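Local coordinates for ribose ABC transporter, substrate binding protein (Conexibacter woesei, PDB 4KQ9) that probably binds ribose or a related sugar outside the cell membrane and delivers it to its ABC importer, at residues 51-56 with 75-80; 105-110 with 269-274; 131-136 with 161-166; 197-202 with 223-228. The protein carries 1 engineered substitution. One frame throughout, in Å; residues are numbered along the deposited sequence.

Contact 1 (51-56 with 75-80); sequences KQIDSI and SALVPT
Ile53 reaches from its helix into the angle between Leu77 and Thr80, and these three side chains account for most of the buried surface. Its CG1 packs on Leu77 CD1 at 3.7 Å, while CD1 ends near the carbonyl O of Ala76. The other branch, CG2, anti to the backbone N, lies 3.5 Å from Thr80 OG1. Thr80 uses both branches: with OG1 turned to Ile53, its CG2 faces the next turn of the helix and meets Ile56 CG2 at 3.5 Å. Leu77 also divides its methyls, CD1 going to Ile53 and CD2 lying 3.2 Å from Gln52 OE1, the two side chains crossing at about a right angle. That oxygen accepts a hydrogen bond from Ile72 N, and Gln52 NE2 donates to Ser70 O and Ser13 OG, which holds the amide in place against Leu77 CD2. An alanine in place of Ile53 would probably open a gap between Leu77 CD1 and Thr80 OG1, since both lose their isoleucine branch. No hydrogen bond crosses the contact, which sets helix 49-61 against the turn leading into helix 78-86 and that helix's first turn; Ile56 reaches past it to strands 9-15 and 66-69 of the parallel sheet.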
loop_
_atom_site.group_PDB
_atom_site.type_symbol
_atom_site.label_atom_id
_atom_site.label_comp_id
_atom_site.label_asym_id
_atom_site.label_seq_id
_atom_site.Cartn_x
_atom_site.Cartn_y
_atom_site.Cartn_z
ATOM N N LYS A 51 -18.364 8.145 9.344
ATOM C CA LYS A 51 -18.140 9.495 8.862
ATOM C C LYS A 51 -17.869 9.462 7.343
ATOM O O LYS A 51 -18.249 10.385 6.575
ATOM C CB LYS A 51 -16.937 10.101 9.590
ATOM C CG LYS A 51 -17.117 11.547 10.029
ATOM C CD LYS A 51 -17.221 12.472 8.821
ATOM C CE LYS A 51 -16.620 13.838 9.119
ATOM N NZ LYS A 51 -15.153 13.860 8.945
ATOM N N GLN A 52 -17.152 8.425 6.914
ATOM C CA GLN A 52 -16.833 8.331 5.472
ATOM C C GLN A 52 -18.103 8.074 4.665
ATOM O O GLN A 52 -18.298 8.671 3.618
ATOM C CB GLN A 52 -15.775 7.269 5.147
ATOM C CG GLN A 52 -15.075 7.653 3.820
ATOM C CD GLN A 52 -14.015 6.677 3.308
ATOM O OE1 GLN A 52 -13.759 5.604 3.881
ATOM N NE2 GLN A 52 -13.400 7.064 2.190
ATOM N N ILE A 53 -18.950 7.205 5.194
ATOM C CA ILE A 53 -20.281 6.937 4.632
ATOM C C ILE A 53 -21.125 8.202 4.430
ATOM O O ILE A 53 -21.723 8.382 3.365
ATOM C CB ILE A 53 -21.019 5.923 5.478
ATOM C CG1 ILE A 53 -20.341 4.586 5.326
ATOM C CG2 ILE A 53 -22.480 5.820 5.062
ATOM C CD1 ILE A 53 -20.855 3.535 6.270
ATOM N N ASP A 54 -21.149 9.100 5.415
ATOM C CA ASP A 54 -21.917 10.337 5.253
ATOM C C ASP A 54 -21.256 11.160 4.186
ATOM O O ASP A 54 -21.925 11.867 3.394
ATOM C CB ASP A 54 -21.932 11.227 6.529
ATOM C CG ASP A 54 -22.484 10.526 7.782
ATOM O OD1 ASP A 54 -23.267 9.547 7.693
ATOM O OD2 ASP A 54 -22.123 11.000 8.888
ATOM N N SER A 55 -19.927 11.133 4.177
ATOM C CA SER A 55 -19.233 12.017 3.246
ATOM C C SER A 55 -19.535 11.563 1.790
ATOM O O SER A 55 -19.782 12.384 0.904
ATOM C CB SER A 55 -17.754 12.055 3.543
ATOM O OG SER A 55 -17.088 12.838 2.579
ATOM N N ILE A 56 -19.585 10.245 1.599
ATOM C CA ILE A 56 -19.810 9.656 0.284
ATOM C C ILE A 56 -21.267 9.905 -0.107
ATOM O O ILE A 56 -21.543 10.474 -1.192
ATOM C CB ILE A 56 -19.532 8.145 0.317
ATOM C CG1 ILE A 56 -18.012 7.925 0.299
ATOM C CG2 ILE A 56 -20.207 7.432 -0.860
ATOM C CD1 ILE A 56 -17.602 6.523 0.609
ATOM N N SER A 75 -15.738 -3.469 4.177
ATOM C CA SER A 75 -17.065 -4.117 4.200
ATOM C C SER A 75 -18.181 -3.179 4.615
ATOM O O SER A 75 -19.275 -3.263 4.088
ATOM C CB SER A 75 -17.059 -5.391 5.061
ATOM O OG SER A 75 -16.471 -5.171 6.325
ATOM N N ALA A 76 -17.904 -2.266 5.530
ATOM C CA ALA A 76 -18.923 -1.361 6.011
ATOM C C ALA A 76 -19.367 -0.404 4.925
ATOM O O ALA A 76 -20.524 0.032 4.924
ATOM C CB ALA A 76 -18.389 -0.574 7.196
ATOM N N LEU A 77 -18.432 -0.060 4.026
ATOM C CA LEU A 77 -18.679 0.884 2.926
ATOM C C LEU A 77 -19.412 0.266 1.703
ATOM O O LEU A 77 -19.822 0.992 0.807
ATOM C CB LEU A 77 -17.360 1.550 2.461
ATOM C CG LEU A 77 -17.064 2.921 3.068
ATOM C CD1 LEU A 77 -17.128 2.831 4.590
ATOM C CD2 LEU A 77 -15.710 3.424 2.637
ATOM N N VAL A 78 -19.574 -1.045 1.692
ATOM C CA VAL A 78 -20.190 -1.724 0.565
ATOM C C VAL A 78 -21.548 -1.181 0.157
ATOM O O VAL A 78 -21.741 -0.829 -1.011
ATOM C CB VAL A 78 -20.258 -3.240 0.801
ATOM C CG1 VAL A 78 -21.174 -3.918 -0.209
ATOM C CG2 VAL A 78 -18.851 -3.826 0.782
ATOM N N PRO A 79 -22.495 -1.096 1.095
ATOM C CA PRO A 79 -23.837 -0.609 0.738
ATOM C C PRO A 79 -23.852 0.784 0.132
ATOM O O PRO A 79 -24.500 1.047 -0.863
ATOM C CB PRO A 79 -24.565 -0.595 2.100
ATOM C CG PRO A 79 -23.918 -1.696 2.841
ATOM C CD PRO A 79 -22.460 -1.606 2.469
ATOM N N THR A 80 -23.107 1.671 0.735
ATOM C CA THR A 80 -22.992 3.016 0.241
ATOM C C THR A 80 -22.367 3.089 -1.178
ATOM O O THR A 80 -22.864 3.747 -2.062
ATOM C CB THR A 80 -22.108 3.822 1.211
ATOM O OG1 THR A 80 -22.404 3.437 2.560
ATOM C CG2 THR A 80 -22.307 5.319 1.011
#

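Contact 2 (105-110 with 269-274); sequences LSFVGS and DRRIFT
Phe107 and Arg271 pair across the last two strands of the six-stranded parallel sheet, 106-109 and the outermost strand 271-273, their side chains stacked and pointing the same way. The guanidinium lies over one ring face as a cation-pi contact, CZ 3.9 Å from the ring centroid with the planes 24° apart. Phe273 CE1 is on the opposite guanidinium face. Arg271 NH2 donates to Ser110 O at 2.8 Å, in the guanidinium plane, and NH1 bonds both Gly109 O (3.0 Å) and Phe107 O. Each of those two carbonyls also accepts a backbone N-H, from Thr274 and Ile272 respectively, arriving from the other side of its plane, so Arg271 grips three carbonyls toward the strand's C-terminal end. The parallel ladder beneath sets this up: Ile272 N donates to Phe107 O at 2.9 Å, nearly straight, and Gly109 N to Ile272 O. On the reverse face Val108 lies beside Ile272, which rests on Val257 of helix 247-264. At the start of the ladder Ser106 OG donates to Asp269 O (2.8 Å), on a lone pair. At its end one water accepts from Ser110 OG, itself bonded to Gln245 NE2, at 2.6 Å and from Thr274 OG1 at 2.7 Å.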
loop_
_atom_site.group_PDB
_atom_site.type_symbol
_atom_site.label_atom_id
_atom_site.label_comp_id
_atom_site.label_asym_id
_atom_site.label_seq_id
_atom_site.Cartn_x
_atom_site.Cartn_y
_atom_site.Cartn_z
ATOM N N LEU A 105 -16.347 0.734 -11.618
ATOM C CA LEU A 105 -15.608 0.859 -12.872
ATOM C C LEU A 105 -14.222 0.225 -12.837
ATOM O O LEU A 105 -13.834 -0.471 -13.796
ATOM C CB LEU A 105 -15.496 2.353 -13.215
ATOM C CG LEU A 105 -15.002 2.746 -14.593
ATOM C CD1 LEU A 105 -16.100 2.483 -15.610
ATOM C CD2 LEU A 105 -14.535 4.214 -14.599
ATOM N N SER A 106 -13.462 0.473 -11.757
ATOM C CA SER A 106 -12.183 -0.156 -11.564
ATOM C C SER A 106 -11.712 -0.059 -10.094
ATOM O O SER A 106 -12.253 0.717 -9.287
ATOM C CB SER A 106 -11.141 0.500 -12.491
ATOM O OG SER A 106 -9.955 -0.256 -12.525
ATOM N N PHE A 107 -10.689 -0.858 -9.794
ATOM C CA PHE A 107 -9.922 -0.840 -8.556
ATOM C C PHE A 107 -8.464 -0.625 -8.944
ATOM O O PHE A 107 -7.856 -1.435 -9.588
ATOM C CB PHE A 107 -10.145 -2.121 -7.797
ATOM C CG PHE A 107 -9.267 -2.288 -6.592
ATOM C CD1 PHE A 107 -8.714 -1.211 -5.923
ATOM C CD2 PHE A 107 -9.024 -3.552 -6.115
ATOM C CE1 PHE A 107 -7.860 -1.402 -4.839
ATOM C CE2 PHE A 107 -8.203 -3.754 -5.021
ATOM C CZ PHE A 107 -7.625 -2.682 -4.361
ATOM N N VAL A 108 -7.973 0.562 -8.655
ATOM C CA VAL A 108 -6.633 1.019 -8.960
ATOM C C VAL A 108 -5.853 0.904 -7.645
ATOM O O VAL A 108 -6.237 1.516 -6.624
ATOM C CB VAL A 108 -6.642 2.484 -9.449
ATOM C CG1 VAL A 108 -5.262 3.082 -9.552
ATOM C CG2 VAL A 108 -7.284 2.594 -10.806
ATOM N N GLY A 109 -4.750 0.154 -7.669
ATOM C CA GLY A 109 -3.935 0.062 -6.478
ATOM C C GLY A 109 -2.953 -1.108 -6.548
ATOM O O GLY A 109 -2.882 -1.848 -7.534
ATOM N N SER A 110 -2.049 -1.154 -5.569
ATOM C CA SER A 110 -0.946 -2.110 -5.642
ATOM C C SER A 110 -1.460 -3.540 -5.656
ATOM O O SER A 110 -2.513 -3.826 -5.134
ATOM C CB SER A 110 0.014 -1.988 -4.417
ATOM O OG SER A 110 0.486 -0.708 -4.276
ATOM N N ASP A 269 -10.017 -1.540 -17.785
ATOM C CA ASP A 269 -9.780 -2.772 -17.054
ATOM C C ASP A 269 -10.319 -2.531 -15.630
ATOM O O ASP A 269 -10.131 -1.451 -15.068
ATOM C CB ASP A 269 -8.297 -3.099 -17.038
ATOM C CG ASP A 269 -7.738 -3.334 -18.475
ATOM O OD1 ASP A 269 -7.941 -4.419 -18.985
ATOM O OD2 ASP A 269 -7.145 -2.428 -19.109
ATOM N N ARG A 270 -10.990 -3.548 -15.074
ATOM C CA ARG A 270 -11.596 -3.432 -13.771
ATOM C C ARG A 270 -10.611 -3.580 -12.624
ATOM O O ARG A 270 -10.948 -3.162 -11.540
ATOM C CB ARG A 270 -12.777 -4.395 -13.618
ATOM C CG ARG A 270 -13.894 -4.167 -14.640
ATOM C CD ARG A 270 -15.157 -4.906 -14.200
ATOM N NE ARG A 270 -15.763 -4.233 -13.040
ATOM C CZ ARG A 270 -16.292 -4.862 -11.990
ATOM N NH1 ARG A 270 -16.266 -6.192 -11.926
ATOM N NH2 ARG A 270 -16.837 -4.161 -10.992
ATOM N N ARG A 271 -9.400 -4.117 -12.877
ATOM C CA ARG A 271 -8.305 -4.128 -11.930
ATOM C C ARG A 271 -7.103 -3.500 -12.591
ATOM O O ARG A 271 -6.690 -3.957 -13.632
ATOM C CB ARG A 271 -8.033 -5.558 -11.396
ATOM C CG ARG A 271 -7.050 -5.648 -10.278
ATOM C CD ARG A 271 -7.610 -5.082 -8.978
ATOM N NE ARG A 271 -6.645 -5.184 -7.886
ATOM C CZ ARG A 271 -5.697 -4.306 -7.543
ATOM N NH1 ARG A 271 -5.526 -3.175 -8.200
ATOM N NH2 ARG A 271 -4.877 -4.569 -6.532
ATOM N N ILE A 272 -6.538 -2.442 -12.015
ATOM C CA ILE A 272 -5.331 -1.820 -12.630
ATOM C C ILE A 272 -4.282 -1.781 -11.514
ATOM O O ILE A 272 -4.490 -1.074 -10.533
ATOM C CB ILE A 272 -5.653 -0.403 -13.131
ATOM C CG1 ILE A 272 -6.678 -0.453 -14.275
ATOM C CG2 ILE A 272 -4.381 0.365 -13.441
ATOM C CD1 ILE A 272 -7.368 0.858 -14.621
ATOM N N PHE A 273 -3.248 -2.640 -11.629
ATOM C CA PHE A 273 -2.157 -2.718 -10.679
ATOM C C PHE A 273 -1.242 -1.535 -10.962
ATOM O O PHE A 273 -0.930 -1.251 -12.106
ATOM C CB PHE A 273 -1.375 -3.999 -10.884
ATOM C CG PHE A 273 -2.160 -5.234 -10.651
ATOM C CD1 PHE A 273 -2.773 -5.473 -9.452
ATOM C CD2 PHE A 273 -2.272 -6.187 -11.645
ATOM C CE1 PHE A 273 -3.493 -6.663 -9.224
ATOM C CE2 PHE A 273 -2.977 -7.385 -11.428
ATOM C CZ PHE A 273 -3.578 -7.640 -10.207
ATOM N N THR A 274 -0.893 -0.796 -9.902
ATOM C CA THR A 274 -0.054 0.353 -9.952
ATOM C C THR A 274 1.375 -0.044 -9.618
ATOM O O THR A 274 1.558 -1.004 -8.953
ATOM C CB THR A 274 -0.609 1.440 -8.982
ATOM O OG1 THR A 274 -0.931 0.878 -7.703
ATOM C CG2 THR A 274 -1.925 2.005 -9.552
HETATM O O HOH W 1 1.275 0.937 -6.195
#

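Contact 3 (131-136 with 161-166); sequences GTVAMV and IEIVDD
The flat groups joining Val133 to Glu162 and Val164 are backbone peptides, which meet N-H to C=O, with no aromatic ring among them. Val133 N donates to Glu162 O at 3.1 Å, and Val133 O accepts from Val164 N at 2.8 Å, nearly along the C=O axis. Farther on, Met135 N bonds Asp165 O, one residue later than a regular ladder would give: Val133 pairs with Ile163 but Met135 with Asp166, so strand 162-167 carries a beta bulge at Val164. Of the carboxylates, Glu162 brings OE1 to 3.8 Å from Thr132 CG2, and Asp166 lays OD1 beside Met135 CB; Asp165 forms a salt bridge with Arg187 and Asp166 with Arg153. One face of the pair holds Val133, Ile163 and Met135 (selenomethionine in the crystal). Val133 CG1, placed between backbone N and carbonyl carbon (chi1 65°), meets Ile163 CG1 at 3.7 Å and Ile161 CG2 at 3.8 Å, under Phe156 of helix 143-159. At the bulge, Val164 CG1 touches Thr132 CG2 at 3.8 Å and CG2 lies 3.5 Å from Val133 O. An alanine at Val164 would probably leave Thr132 CG2 without this methyl neighbour and Val133 O less shielded beside its hydrogen bond. Ala134 and Asp165 face the other way, onto Ile184 of helix 174-187. Parallel strands joined through helix 143-159 and sandwiched between helices make this a beta-alpha-beta crossover, the building unit of a periplasmic binding protein lobe.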
loop_
_atom_site.group_PDB
_atom_site.type_symbol
_atom_site.label_atom_id
_atom_site.label_comp_id
_atom_site.label_asym_id
_atom_site.label_seq_id
_atom_site.Cartn_x
_atom_site.Cartn_y
_atom_site.Cartn_z
ATOM N N GLY A 131 19.991 -20.918 6.046
ATOM C CA GLY A 131 19.372 -19.727 6.669
ATOM C C GLY A 131 17.863 -19.834 6.735
ATOM O O GLY A 131 17.243 -20.509 5.943
ATOM N N THR A 132 17.277 -19.191 7.731
ATOM C CA THR A 132 15.853 -19.385 8.011
ATOM C C THR A 132 15.232 -17.973 8.106
ATOM O O THR A 132 15.943 -16.998 8.225
ATOM C CB THR A 132 15.619 -19.983 9.398
ATOM O OG1 THR A 132 16.330 -19.201 10.342
ATOM C CG2 THR A 132 16.052 -21.481 9.549
ATOM N N VAL A 133 13.916 -17.905 8.135
ATOM C CA VAL A 133 13.186 -16.613 8.139
ATOM C C VAL A 133 12.037 -16.687 9.150
ATOM O O VAL A 133 11.477 -17.765 9.395
ATOM C CB VAL A 133 12.652 -16.285 6.748
ATOM C CG1 VAL A 133 11.606 -17.301 6.323
ATOM C CG2 VAL A 133 11.981 -14.898 6.716
ATOM N N ALA A 134 11.671 -15.543 9.723
ATOM C CA ALA A 134 10.472 -15.392 10.470
ATOM C C ALA A 134 9.642 -14.271 9.873
ATOM O O ALA A 134 10.155 -13.354 9.194
ATOM C CB ALA A 134 10.777 -15.063 11.923
HETATM N N MSE A 135 8.351 -14.377 10.128
HETATM C CA MSE A 135 7.380 -13.438 9.566
HETATM C C MSE A 135 6.642 -12.817 10.687
HETATM O O MSE A 135 6.075 -13.529 11.544
HETATM C CB MSE A 135 6.455 -14.208 8.584
HETATM C CG MSE A 135 7.234 -14.659 7.372
HETATM SE SE MSE A 135 5.974 -15.597 6.113
HETATM C CE MSE A 135 4.715 -14.096 5.694
ATOM N N VAL A 136 6.640 -11.496 10.694
ATOM C CA VAL A 136 5.862 -10.692 11.631
ATOM C C VAL A 136 4.797 -9.958 10.838
ATOM O O VAL A 136 5.034 -8.863 10.247
ATOM C CB VAL A 136 6.754 -9.733 12.451
ATOM C CG1 VAL A 136 5.930 -8.761 13.354
ATOM C CG2 VAL A 136 7.773 -10.515 13.309
ATOM N N ILE A 161 13.405 -22.274 1.855
ATOM C CA ILE A 161 13.704 -21.470 3.027
ATOM C C ILE A 161 12.690 -21.804 4.100
ATOM O O ILE A 161 11.493 -21.626 3.922
ATOM C CB ILE A 161 13.673 -19.972 2.643
ATOM C CG1 ILE A 161 14.830 -19.729 1.658
ATOM C CG2 ILE A 161 13.896 -19.083 3.873
ATOM C CD1 ILE A 161 14.669 -18.522 0.809
ATOM N N GLU A 162 13.197 -22.301 5.229
ATOM C CA GLU A 162 12.375 -22.699 6.336
ATOM C C GLU A 162 11.889 -21.474 7.108
ATOM O O GLU A 162 12.690 -20.634 7.491
ATOM C CB GLU A 162 13.211 -23.522 7.314
ATOM C CG GLU A 162 12.425 -23.940 8.528
ATOM C CD GLU A 162 13.209 -24.807 9.531
ATOM O OE1 GLU A 162 14.459 -24.948 9.463
ATOM O OE2 GLU A 162 12.541 -25.295 10.430
ATOM N N ILE A 163 10.599 -21.432 7.379
ATOM C CA ILE A 163 10.003 -20.320 8.146
ATOM C C ILE A 163 9.844 -20.808 9.540
ATOM O O ILE A 163 9.086 -21.734 9.751
ATOM C CB ILE A 163 8.608 -19.999 7.626
ATOM C CG1 ILE A 163 8.746 -19.610 6.186
ATOM C CG2 ILE A 163 7.922 -18.953 8.502
ATOM C CD1 ILE A 163 7.400 -19.554 5.497
ATOM N N VAL A 164 10.544 -20.202 10.488
ATOM C CA VAL A 164 10.611 -20.721 11.855
ATOM C C VAL A 164 9.602 -20.140 12.792
ATOM O O VAL A 164 9.357 -20.718 13.825
ATOM C CB VAL A 164 11.995 -20.564 12.500
ATOM C CG1 VAL A 164 12.971 -21.524 11.834
ATOM C CG2 VAL A 164 12.528 -19.150 12.400
ATOM N N ASP A 165 9.049 -18.963 12.455
ATOM C CA ASP A 165 8.012 -18.332 13.244
ATOM C C ASP A 165 7.232 -17.481 12.230
ATOM O O ASP A 165 7.788 -16.904 11.319
ATOM C CB ASP A 165 8.624 -17.456 14.359
ATOM C CG ASP A 165 8.386 -17.993 15.796
ATOM O OD1 ASP A 165 7.379 -18.737 16.102
ATOM O OD2 ASP A 165 9.238 -17.673 16.663
ATOM N N ASP A 166 5.929 -17.481 12.373
ATOM C CA ASP A 166 5.050 -16.874 11.417
ATOM C C ASP A 166 3.918 -16.424 12.270
ATOM O O ASP A 166 2.998 -17.222 12.424
ATOM C CB ASP A 166 4.577 -17.949 10.396
ATOM C CG ASP A 166 3.620 -17.393 9.306
ATOM O OD1 ASP A 166 3.171 -16.224 9.417
ATOM O OD2 ASP A 166 3.365 -18.104 8.303
HETATM O O HOH W 2 16.124 -22.900 5.592
#

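Contact 4 (197-202 with 223-228); sequences SGDDGA and GTDANE
Asp199, in the first turn of its helix, sends its side chain into the loop 223-228, where it meets Thr224 and Asn227. CB has Asn227 ND2 at 3.4 Å. CG stands beside the backbone N (chi1 -71°) and lies 3.2 Å from Thr224 O, the same carbonyl that accepts the hydrogen bond of Asp199 N at 2.8 Å. From there the carboxylate forks. OD1 turns to Gly223, 3.4 Å from its carbonyl C, and bonds Thr242 OG1 outside the two segments. OD2 comes within 3.3 Å of Asp225 CB and accepts from Asn227 N at 3.0 Å in a nearly head-on approach. Asn227 is itself the N-cap of the following helix, its OD1 taking the N-H of Ala230. A second link runs through water: it accepts from Asp200 N at 2.8 Å and donates to Asp225 OD2. Thr224 completes the joint with CB against Ser197 O, while its OG1 bonds Lys119 NZ. Two helices, 199-211 with Gly198 as N-cap and 228-236, thus begin around one buried carboxylate. Their N-terminal ends would tend to stabilise a negative charge on Asp199, whereas Asp225, whose OD2 is 4.8 Å from Asp199 OD2, would tend to oppose it; the bonds from Asn227 N and Thr242 OG1 probably offset part of that cost.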
loop_
_atom_site.group_PDB
_atom_site.type_symbol
_atom_site.label_atom_id
_atom_site.label_comp_id
_atom_site.label_asym_id
_atom_site.label_seq_id
_atom_site.Cartn_x
_atom_site.Cartn_y
_atom_site.Cartn_z
ATOM N N SER A 197 5.079 -7.080 7.649
ATOM C CA SER A 197 4.045 -6.641 6.728
ATOM C C SER A 197 4.273 -5.195 6.323
ATOM O O SER A 197 3.984 -4.811 5.176
ATOM C CB SER A 197 2.651 -6.709 7.415
ATOM O OG SER A 197 2.313 -8.061 7.640
ATOM N N GLY A 198 4.739 -4.391 7.273
ATOM C CA GLY A 198 4.947 -2.956 7.041
ATOM C C GLY A 198 6.106 -2.378 7.753
ATOM O O GLY A 198 6.660 -3.000 8.729
ATOM N N ASP A 199 6.556 -1.204 7.265
ATOM C CA ASP A 199 7.755 -0.510 7.841
ATOM C C ASP A 199 7.709 -0.197 9.300
ATOM O O ASP A 199 8.701 -0.334 9.940
ATOM C CB ASP A 199 8.066 0.857 7.135
ATOM C CG ASP A 199 8.601 0.699 5.709
ATOM O OD1 ASP A 199 9.217 -0.366 5.399
ATOM O OD2 ASP A 199 8.485 1.675 4.890
ATOM N N ASP A 200 6.569 0.235 9.831
ATOM C CA ASP A 200 6.604 0.638 11.218
ATOM C C ASP A 200 6.881 -0.602 12.119
ATOM O O ASP A 200 7.526 -0.519 13.135
ATOM C CB ASP A 200 5.304 1.282 11.580
ATOM C CG ASP A 200 5.226 2.750 11.127
ATOM O OD1 ASP A 200 6.304 3.390 10.922
ATOM O OD2 ASP A 200 4.065 3.188 10.977
ATOM N N GLY A 201 6.400 -1.732 11.664
ATOM C CA GLY A 201 6.631 -3.038 12.328
ATOM C C GLY A 201 8.123 -3.259 12.361
ATOM O O GLY A 201 8.722 -3.533 13.385
ATOM N N ALA A 202 8.739 -3.093 11.215
ATOM C CA ALA A 202 10.168 -3.325 11.067
ATOM C C ALA A 202 11.024 -2.359 11.877
ATOM O O ALA A 202 12.065 -2.718 12.362
ATOM C CB ALA A 202 10.503 -3.213 9.570
ATOM N N GLY A 223 10.470 -4.649 4.897
ATOM C CA GLY A 223 9.163 -4.010 5.233
ATOM C C GLY A 223 8.520 -3.419 3.979
ATOM O O GLY A 223 9.013 -3.655 2.894
ATOM N N THR A 224 7.440 -2.674 4.115
ATOM C CA THR A 224 6.742 -2.028 3.057
ATOM C C THR A 224 6.294 -0.641 3.564
ATOM O O THR A 224 5.875 -0.508 4.670
ATOM C CB THR A 224 5.495 -2.830 2.638
ATOM O OG1 THR A 224 5.885 -4.093 2.130
ATOM C CG2 THR A 224 4.726 -2.118 1.610
ATOM N N ASP A 225 6.400 0.319 2.679
ATOM C CA ASP A 225 5.858 1.664 2.718
ATOM C C ASP A 225 6.893 2.688 2.265
ATOM O O ASP A 225 6.552 3.726 1.816
ATOM C CB ASP A 225 5.338 2.104 4.091
ATOM C CG ASP A 225 4.017 1.435 4.471
ATOM O OD1 ASP A 225 3.373 0.851 3.613
ATOM O OD2 ASP A 225 3.723 1.430 5.659
ATOM N N ALA A 226 8.149 2.363 2.441
ATOM C CA ALA A 226 9.202 3.310 2.151
ATOM C C ALA A 226 8.905 4.620 2.873
ATOM O O ALA A 226 8.989 5.666 2.297
ATOM C CB ALA A 226 9.324 3.547 0.662
ATOM N N ASN A 227 8.557 4.548 4.138
ATOM C CA ASN A 227 8.435 5.759 4.933
ATOM C C ASN A 227 9.780 6.370 5.258
ATOM O O ASN A 227 10.814 5.807 5.049
ATOM C CB ASN A 227 7.567 5.572 6.141
ATOM C CG ASN A 227 8.213 4.718 7.216
ATOM O OD1 ASN A 227 9.369 4.678 7.378
ATOM N ND2 ASN A 227 7.401 4.088 7.959
ATOM N N GLU A 228 9.732 7.557 5.795
ATOM C CA GLU A 228 10.976 8.266 6.035
ATOM C C GLU A 228 11.928 7.521 6.997
ATOM O O GLU A 228 13.123 7.493 6.804
ATOM C CB GLU A 228 10.638 9.675 6.556
ATOM C CG GLU A 228 11.860 10.494 6.901
ATOM C CD GLU A 228 11.517 11.887 7.457
ATOM O OE1 GLU A 228 10.897 12.680 6.715
ATOM O OE2 GLU A 228 11.896 12.194 8.628
HETATM O O HOH W 3 4.276 0.535 8.241
#

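How the contacts relate
Contacts 1 and 2 belong to the six-stranded sheet with its helices, contacts 3 and 4 to the four-stranded one, two lobes as in periplasmic binding proteins. Contacts 1 and 3 are farthest apart, about 38 Å between centres. Contacts 3 and 4 touch: Val136 O lies 3.2 Å from Ser197 N, probably a hydrogen bond, where strands 132-136 and 193-196 run side by side. Contact 2 closes a long loop holding both, and its nearest atoms come within about 7 Å of contact 4. Contacts 2 and 4 each have a side chain, Phe273 and Asp225, about 4 Å from a bound glycerol, probably from the crystallisation liquor; whether this marks the sugar pocket is open.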